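Local coordinates for protein putative creatinine amidohydrolase (PDB 3LUB) that probably hydrolyses carbon-nitrogen bonds in linear amides, as a member of the creatininase superfamily that binds two zinc ions, at residues Y21-L26 with E245-H250; K113-S118 with E238-L243. One frame throughout, in Å; residues are numbered along the deposited sequence.

How the contacts relate
From the N terminus the chain enters the parallel sheet through strand 23-28, passes through helix 42-62 and strand 66-68, and reaches strand 113-118, which lies beside 23-28. Only at the far end of the sequence does helix 226-249 come back to cover both strands. Its middle turns, 238-243, meet 113-118 in contact 2, closing a loop nested inside the larger one that contact 1 closes between 21-26 and 245-250. The two contacts are about 8 Å apart, centre to centre. K113 NZ probably donates a hydrogen bond to M247 O, joining the strand of contact 2 to the helix end of contact 1, and L26 N bonds to L115 O between the strands.

Contact 1. Residues Y21-L26 with E245-H250; sequences YDVIIL and EEMAQH
V23 has its CG1 methyl anti to the backbone N (chi1 -171°), which leaves CG2 beside that N: CG1 meets the CE methyl of M247, while CG2 sits where the side chain of M247 starts and reaches on to A248. M247, a selenomethionine in this model, answers with a chain that runs extended through chi2 and then bends at chi3 (74°), bringing its CE methyl to 4.1 Å from V23 CG1. The two side chains cross at about a right angle and touch a second time where V23 CG2 lies 4.1 Å from M247 CB. V23 CG2 also lies over the start of the next residue, 4.0 Å from A248 N and 4.1 Å from A248 CB.

The tightest approach is one residue earlier on the strand side, where D22 CB rests 3.6 Å from A248 CB. D22 thus packs through its methylene, while its OD2 accepts a hydrogen bond from the backbone N of R65. The last helical turn lies against the start of strand 23-28, beside its sheet neighbour 66-68: A248 leans on V64 of the loop before that strand, and V23 on C66 within it.

No hydrogen bond crosses between 21-26 and 245-250. The fit is one of methyl and methylene surfaces, consistent with D22 turning its CB to A248 while OD2 is bonded to R65 N.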
ATOM      1  N   TYR F  21     -26.627 -16.132 -15.592  1.00 25.36           N
ATOM      2  CA  TYR F  21     -25.541 -15.576 -16.388  1.00 24.41           C
ATOM      3  C   TYR F  21     -24.343 -16.498 -16.303  1.00 23.78           C
ATOM      4  O   TYR F  21     -23.998 -16.984 -15.241  1.00 25.72           O
ATOM      5  CB  TYR F  21     -25.197 -14.135 -15.959  1.00 23.41           C
ATOM      6  CG  TYR F  21     -26.276 -13.154 -16.329  1.00 22.01           C
ATOM      7  CD1 TYR F  21     -27.365 -12.939 -15.499  1.00 21.30           C
ATOM      8  CD2 TYR F  21     -26.225 -12.458 -17.501  1.00 17.35           C
ATOM      9  CE1 TYR F  21     -28.368 -12.069 -15.851  1.00 20.14           C
ATOM     10  CE2 TYR F  21     -27.215 -11.564 -17.835  1.00 18.20           C
ATOM     11  CZ  TYR F  21     -28.302 -11.393 -17.006  1.00 19.39           C
ATOM     12  OH  TYR F  21     -29.333 -10.537 -17.347  1.00 22.82           O
ATOM     13  N   ASP F  22     -23.736 -16.742 -17.453  1.00 24.83           N
ATOM     14  CA  ASP F  22     -22.603 -17.663 -17.594  1.00 26.15           C
ATOM     15  C   ASP F  22     -21.256 -16.936 -17.570  1.00 26.01           C
ATOM     16  O   ASP F  22     -20.328 -17.333 -16.835  1.00 27.45           O
ATOM     17  CB  ASP F  22     -22.726 -18.411 -18.922  1.00 26.38           C
ATOM     18  CG  ASP F  22     -23.942 -19.305 -18.968  1.00 31.87           C
ATOM     19  OD1 ASP F  22     -23.973 -20.236 -18.153  1.00 37.56           O
ATOM     20  OD2 ASP F  22     -24.858 -19.054 -19.791  1.00 31.21           O
ATOM     21  N   VAL F  23     -21.143 -15.895 -18.387  1.00 24.12           N
ATOM     22  CA  VAL F  23     -19.881 -15.125 -18.505  1.00 23.07           C
ATOM     23  C   VAL F  23     -20.120 -13.663 -18.240  1.00 21.45           C
ATOM     24  O   VAL F  23     -21.161 -13.169 -18.596  1.00 20.18           O
ATOM     25  CB  VAL F  23     -19.240 -15.328 -19.891  1.00 25.08           C
ATOM     26  CG1 VAL F  23     -17.841 -14.724 -19.947  1.00 22.28           C
ATOM     27  CG2 VAL F  23     -19.244 -16.823 -20.244  1.00 22.07           C
ATOM     28  N   ILE F  24     -19.160 -12.986 -17.585  1.00 20.41           N
ATOM     29  CA  ILE F  24     -19.201 -11.520 -17.380  1.00 18.44           C
ATOM     30  C   ILE F  24     -18.162 -10.898 -18.302  1.00 17.98           C
ATOM     31  O   ILE F  24     -17.051 -11.397 -18.453  1.00 18.52           O
ATOM     32  CB  ILE F  24     -18.892 -11.104 -15.889  1.00 18.78           C
ATOM     33  CG1 ILE F  24     -19.707 -11.951 -14.869  1.00 22.14           C
ATOM     34  CG2 ILE F  24     -19.031  -9.588 -15.674  1.00 15.61           C
ATOM     35  CD1 ILE F  24     -21.186 -12.065 -15.133  1.00 22.20           C
ATOM     36  N   ILE F  25     -18.520  -9.795 -18.934  1.00 17.81           N
ATOM     37  CA  ILE F  25     -17.598  -9.084 -19.825  1.00 19.41           C
ATOM     38  C   ILE F  25     -17.363  -7.724 -19.230  1.00 16.78           C
ATOM     39  O   ILE F  25     -18.312  -7.003 -18.966  1.00 17.79           O
ATOM     40  CB  ILE F  25     -18.142  -8.895 -21.262  1.00 21.24           C
ATOM     41  CG1 ILE F  25     -18.946 -10.134 -21.742  1.00 23.60           C
ATOM     42  CG2 ILE F  25     -17.026  -8.583 -22.128  1.00 15.04           C
ATOM     43  CD1 ILE F  25     -18.225 -11.376 -21.684  1.00 30.14           C
ATOM     44  N   LEU F  26     -16.103  -7.390 -18.980  1.00 17.38           N
ATOM     45  CA  LEU F  26     -15.732  -6.086 -18.475  1.00 17.49           C
ATOM     46  C   LEU F  26     -15.040  -5.273 -19.571  1.00 18.03           C
ATOM     47  O   LEU F  26     -13.875  -5.526 -19.885  1.00 19.07           O
ATOM     48  CB  LEU F  26     -14.829  -6.240 -17.244  1.00 18.73           C
ATOM     49  CG  LEU F  26     -14.365  -4.990 -16.486  1.00 17.03           C
ATOM     50  CD1 LEU F  26     -15.587  -4.262 -15.928  1.00 10.71           C
ATOM     51  CD2 LEU F  26     -13.369  -5.394 -15.382  1.00 15.65           C
ATOM     52  N   GLU F 245     -19.235 -18.457 -25.737  1.00 24.02           N
ATOM     53  CA  GLU F 245     -19.921 -19.772 -25.668  1.00 24.44           C
ATOM     54  C   GLU F 245     -19.032 -20.866 -25.101  1.00 24.08           C
ATOM     55  O   GLU F 245     -19.462 -21.634 -24.255  1.00 25.68           O
ATOM     56  CB  GLU F 245     -20.418 -20.222 -27.046  1.00 23.50           C
ATOM     57  CG  GLU F 245     -21.639 -19.455 -27.589  1.00 26.66           C
ATOM     58  CD  GLU F 245     -21.639 -19.344 -29.117  1.00 32.77           C
ATOM     59  OE1 GLU F 245     -20.665 -19.851 -29.727  1.00 33.41           O
ATOM     60  OE2 GLU F 245     -22.591 -18.753 -29.706  1.00 35.01           O
ATOM     61  N   GLU F 246     -17.800 -20.949 -25.584  1.00 24.94           N
ATOM     62  CA  GLU F 246     -16.857 -21.977 -25.115  1.00 25.28           C
ATOM     63  C   GLU F 246     -16.430 -21.749 -23.674  1.00 26.10           C
ATOM     64  O   GLU F 246     -16.260 -22.703 -22.932  1.00 27.16           O
ATOM     65  CB  GLU F 246     -15.623 -22.019 -25.986  1.00 25.08           C
ATOM     66  CG  GLU F 246     -15.879 -22.386 -27.419  1.00 27.73           C
ATOM     67  CD  GLU F 246     -14.750 -21.911 -28.324  1.00 29.95           C
ATOM     68  OE1 GLU F 246     -13.868 -21.161 -27.821  1.00 32.90           O
ATOM     69  OE2 GLU F 246     -14.733 -22.263 -29.530  1.00 35.01           O
HETATM   70  N   MSE F 247     -16.260 -20.497 -23.262  1.00 25.77           N
HETATM   71  CA  MSE F 247     -16.030 -20.202 -21.841  1.00 26.28           C
HETATM   72  C   MSE F 247     -17.157 -20.696 -20.961  1.00 28.45           C
HETATM   73  O   MSE F 247     -16.897 -21.265 -19.897  1.00 28.78           O
HETATM   74  CB  MSE F 247     -15.817 -18.709 -21.594  1.00 25.84           C
HETATM   75  CG  MSE F 247     -14.453 -18.216 -22.026  1.00 24.79           C
HETATM   76 SE   MSE F 247     -14.264 -16.290 -21.729  0.75 31.57          SE
HETATM   77  CE  MSE F 247     -14.084 -16.334 -19.742  1.00 21.42           C
ATOM     78  N   ALA F 248     -18.401 -20.506 -21.418  1.00 29.85           N
ATOM     79  CA  ALA F 248     -19.601 -20.989 -20.698  1.00 30.79           C
ATOM     80  C   ALA F 248     -19.737 -22.501 -20.654  1.00 30.86           C
ATOM     81  O   ALA F 248     -20.243 -23.050 -19.669  1.00 31.49           O
ATOM     82  CB  ALA F 248     -20.867 -20.410 -21.312  1.00 30.04           C
ATOM     83  N   GLN F 249     -19.310 -23.170 -21.723  1.00 30.82           N
ATOM     84  CA  GLN F 249     -19.613 -24.606 -21.913  1.00 33.40           C
ATOM     85  C   GLN F 249     -18.453 -25.549 -21.552  1.00 33.62           C
ATOM     86  O   GLN F 249     -18.635 -26.754 -21.469  1.00 34.60           O
ATOM     87  CB  GLN F 249     -20.077 -24.821 -23.356  1.00 33.36           C
ATOM     88  CG  GLN F 249     -21.493 -24.240 -23.572  1.00 37.41           C
ATOM     89  CD  GLN F 249     -21.919 -24.121 -25.035  1.00 38.71           C
ATOM     90  OE1 GLN F 249     -21.145 -24.424 -25.965  1.00 45.23           O
ATOM     91  NE2 GLN F 249     -23.166 -23.664 -25.244  1.00 39.58           N
ATOM     92  N   HIS F 250     -17.265 -25.000 -21.341  1.00 33.09           N
ATOM     93  CA  HIS F 250     -16.099 -25.809 -20.979  1.00 33.07           C
ATOM     94  C   HIS F 250     -15.363 -25.215 -19.816  1.00 32.33           C
ATOM     95  O   HIS F 250     -15.354 -24.013 -19.612  1.00 32.96           O
ATOM     96  CB  HIS F 250     -15.094 -25.899 -22.118  1.00 34.45           C
ATOM     97  CG  HIS F 250     -15.665 -26.429 -23.386  1.00 36.10           C
ATOM     98  ND1 HIS F 250     -15.931 -27.767 -23.574  1.00 40.85           N
ATOM     99  CD2 HIS F 250     -16.027 -25.802 -24.527  1.00 37.88           C
ATOM    100  CE1 HIS F 250     -16.428 -27.941 -24.786  1.00 43.83           C
ATOM    101  NE2 HIS F 250     -16.496 -26.765 -25.385  1.00 40.12           N
TER

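Contact 2. Residues K113-S118 with E238-L243; sequences KLLILS and EKLAGL
Strand 113-118 and helix 238-243 run almost antiparallel, with 159° between their directions and 11.8 Å between their axes, a separation that L115 and L117 fill from the strand and L240 and L243 from the helix. L115 and L117, two apart on the strand, both point toward the helix; L240 and L243 are spaced by one turn and point back.

L115 sits across from both helix leucines. Its CD2 is 4.0 Å from L243 CD2, and the same methyl is 4.2 Å from L240 CD2. L115 meets L243 obliquely but crosses L240 at about a right angle. One residue pair further on, L117 and L240 come tip to tip, L117 CD2 standing 4.0 Å from L240 CD1. L240 therefore divides its two methyls between L115 and L117, successive residues on this face of the strand, CD2 going to L115 and CD1 to L117. With its CG beside the backbone N (chi1 -76°) L240 reaches both strand leucines, whereas L243, its CG anti to that N (chi1 169°), sets its CD2 against L115 alone.

Around this core, A51 of helix 42-62 touches L117, and I50 and A54 of that helix touch L240, so two helices share this face of the sheet. The interface reaches the subunit boundary too: A203 of a second subunit packs on L115, and S197 of that subunit on L243.

Every touching atom is a leucine methyl, with no bond across. The helix is held on the parallel sheet by buried hydrophobic surface, as in the layered alpha/beta fold of creatininases, and the side chain of L117 is about 13 Å from a bound zinc ion.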
ATOM      1  N   LYS F 113     -16.381 -16.640 -14.213  1.00 19.59           N
ATOM      2  CA  LYS F 113     -15.749 -16.451 -15.504  1.00 20.24           C
ATOM      3  C   LYS F 113     -15.903 -15.000 -15.947  1.00 19.92           C
ATOM      4  O   LYS F 113     -17.040 -14.460 -15.985  1.00 19.65           O
ATOM      5  CB  LYS F 113     -16.421 -17.349 -16.537  1.00 21.77           C
ATOM      6  CG  LYS F 113     -16.290 -18.797 -16.209  1.00 27.22           C
ATOM      7  CD  LYS F 113     -17.019 -19.657 -17.188  1.00 35.64           C
ATOM      8  CE  LYS F 113     -16.689 -21.133 -16.950  1.00 39.51           C
ATOM      9  NZ  LYS F 113     -17.717 -21.983 -17.630  1.00 42.87           N
ATOM     10  N   LEU F 114     -14.775 -14.374 -16.286  1.00 18.84           N
ATOM     11  CA  LEU F 114     -14.755 -12.968 -16.656  1.00 18.64           C
ATOM     12  C   LEU F 114     -13.838 -12.764 -17.829  1.00 17.92           C
ATOM     13  O   LEU F 114     -12.730 -13.289 -17.846  1.00 19.13           O
ATOM     14  CB  LEU F 114     -14.262 -12.116 -15.449  1.00 19.99           C
ATOM     15  CG  LEU F 114     -14.001 -10.619 -15.617  1.00 15.90           C
ATOM     16  CD1 LEU F 114     -15.281  -9.790 -15.861  1.00 11.93           C
ATOM     17  CD2 LEU F 114     -13.228 -10.058 -14.396  1.00 18.03           C
ATOM     18  N   LEU F 115     -14.289 -11.998 -18.820  1.00 18.23           N
ATOM     19  CA  LEU F 115     -13.416 -11.515 -19.878  1.00 17.17           C
ATOM     20  C   LEU F 115     -13.280 -10.021 -19.747  1.00 17.42           C
ATOM     21  O   LEU F 115     -14.286  -9.318 -19.719  1.00 18.38           O
ATOM     22  CB  LEU F 115     -13.963 -11.844 -21.258  1.00 17.92           C
ATOM     23  CG  LEU F 115     -13.127 -11.268 -22.411  1.00 18.73           C
ATOM     24  CD1 LEU F 115     -11.850 -12.068 -22.542  1.00 16.44           C
ATOM     25  CD2 LEU F 115     -13.884 -11.182 -23.700  1.00 18.35           C
ATOM     26  N   ILE F 116     -12.037  -9.549 -19.692  1.00 17.13           N
ATOM     27  CA  ILE F 116     -11.725  -8.127 -19.801  1.00 17.69           C
ATOM     28  C   ILE F 116     -11.523  -7.793 -21.278  1.00 18.40           C
ATOM     29  O   ILE F 116     -10.611  -8.314 -21.895  1.00 17.72           O
ATOM     30  CB  ILE F 116     -10.444  -7.712 -18.998  1.00 18.57           C
ATOM     31  CG1 ILE F 116     -10.567  -8.130 -17.515  1.00 19.55           C
ATOM     32  CG2 ILE F 116     -10.238  -6.216 -19.118  1.00 12.55           C
ATOM     33  CD1 ILE F 116      -9.248  -8.192 -16.737  1.00 17.83           C
ATOM     34  N   LEU F 117     -12.425  -6.977 -21.845  1.00 17.59           N
ATOM     35  CA  LEU F 117     -12.310  -6.566 -23.237  1.00 17.14           C
ATOM     36  C   LEU F 117     -11.815  -5.117 -23.289  1.00 17.62           C
ATOM     37  O   LEU F 117     -12.572  -4.168 -23.045  1.00 17.45           O
ATOM     38  CB  LEU F 117     -13.655  -6.721 -23.977  1.00 16.58           C
ATOM     39  CG  LEU F 117     -13.650  -6.490 -25.500  1.00 18.46           C
ATOM     40  CD1 LEU F 117     -12.685  -7.435 -26.226  1.00 14.28           C
ATOM     41  CD2 LEU F 117     -15.051  -6.618 -26.075  1.00 16.13           C
ATOM     42  N   SER F 118     -10.532  -4.957 -23.587  1.00 18.14           N
ATOM     43  CA  SER F 118      -9.920  -3.653 -23.549  1.00 18.54           C
ATOM     44  C   SER F 118     -10.079  -2.916 -24.880  1.00 20.34           C
ATOM     45  O   SER F 118      -9.997  -3.487 -25.950  1.00 20.31           O
ATOM     46  CB  SER F 118      -8.429  -3.730 -23.158  1.00 16.74           C
ATOM     47  OG  SER F 118      -7.877  -2.416 -22.971  1.00 19.25           O
ATOM     48  N   GLU F 238     -18.278 -12.115 -34.116  1.00 23.19           N
ATOM     49  CA  GLU F 238     -18.512 -13.552 -34.254  1.00 23.14           C
ATOM     50  C   GLU F 238     -17.471 -14.394 -33.491  1.00 21.76           C
ATOM     51  O   GLU F 238     -17.813 -15.391 -32.821  1.00 21.73           O
ATOM     52  CB  GLU F 238     -18.542 -13.911 -35.768  1.00 24.98           C
ATOM     53  CG  GLU F 238     -19.152 -15.297 -36.056  1.00 31.86           C
ATOM     54  CD  GLU F 238     -18.230 -16.430 -35.652  1.00 37.82           C
ATOM     55  OE1 GLU F 238     -17.004 -16.299 -35.880  1.00 45.06           O
ATOM     56  OE2 GLU F 238     -18.719 -17.440 -35.088  1.00 39.89           O
ATOM     57  N   LYS F 239     -16.198 -13.997 -33.578  1.00 22.00           N
ATOM     58  CA  LYS F 239     -15.155 -14.664 -32.771  1.00 23.42           C
ATOM     59  C   LYS F 239     -15.360 -14.498 -31.268  1.00 22.11           C
ATOM     60  O   LYS F 239     -15.144 -15.432 -30.512  1.00 22.28           O
ATOM     61  CB  LYS F 239     -13.761 -14.159 -33.120  1.00 23.25           C
ATOM     62  CG  LYS F 239     -13.089 -14.858 -34.280  1.00 28.44           C
ATOM     63  CD  LYS F 239     -11.566 -14.555 -34.267  1.00 33.13           C
ATOM     64  CE  LYS F 239     -10.918 -14.846 -35.621  1.00 45.11           C
ATOM     65  NZ  LYS F 239     -11.391 -16.137 -36.223  1.00 46.49           N
ATOM     66  N   LEU F 240     -15.749 -13.305 -30.825  1.00 22.30           N
ATOM     67  CA  LEU F 240     -15.985 -13.068 -29.401  1.00 21.23           C
ATOM     68  C   LEU F 240     -17.177 -13.896 -28.913  1.00 21.08           C
ATOM     69  O   LEU F 240     -17.098 -14.557 -27.878  1.00 20.43           O
ATOM     70  CB  LEU F 240     -16.146 -11.558 -29.107  1.00 21.87           C
ATOM     71  CG  LEU F 240     -14.829 -10.767 -29.100  1.00 21.27           C
ATOM     72  CD1 LEU F 240     -15.002  -9.239 -29.153  1.00 16.80           C
ATOM     73  CD2 LEU F 240     -13.907 -11.170 -27.877  1.00 22.99           C
ATOM     74  N   ALA F 241     -18.258 -13.907 -29.687  1.00 21.33           N
ATOM     75  CA  ALA F 241     -19.407 -14.748 -29.386  1.00 20.78           C
ATOM     76  C   ALA F 241     -18.996 -16.213 -29.179  1.00 20.63           C
ATOM     77  O   ALA F 241     -19.435 -16.868 -28.237  1.00 22.84           O
ATOM     78  CB  ALA F 241     -20.450 -14.647 -30.518  1.00 19.50           C
ATOM     79  N   GLY F 242     -18.163 -16.717 -30.082  1.00 21.25           N
ATOM     80  CA  GLY F 242     -17.604 -18.055 -29.944  1.00 21.57           C
ATOM     81  C   GLY F 242     -16.810 -18.306 -28.654  1.00 21.98           C
ATOM     82  O   GLY F 242     -16.955 -19.365 -28.010  1.00 22.63           O
ATOM     83  N   LEU F 243     -15.984 -17.345 -28.280  1.00 21.13           N
ATOM     84  CA  LEU F 243     -15.249 -17.400 -27.025  1.00 21.11           C
ATOM     85  C   LEU F 243     -16.165 -17.367 -25.824  1.00 21.79           C
ATOM     86  O   LEU F 243     -15.957 -18.119 -24.858  1.00 21.61           O
ATOM     87  CB  LEU F 243     -14.247 -16.241 -26.935  1.00 21.91           C
ATOM     88  CG  LEU F 243     -13.571 -15.985 -25.574  1.00 20.07           C
ATOM     89  CD1 LEU F 243     -12.540 -16.999 -25.318  1.00 21.03           C
ATOM     90  CD2 LEU F 243     -12.939 -14.580 -25.556  1.00 20.77           C
TER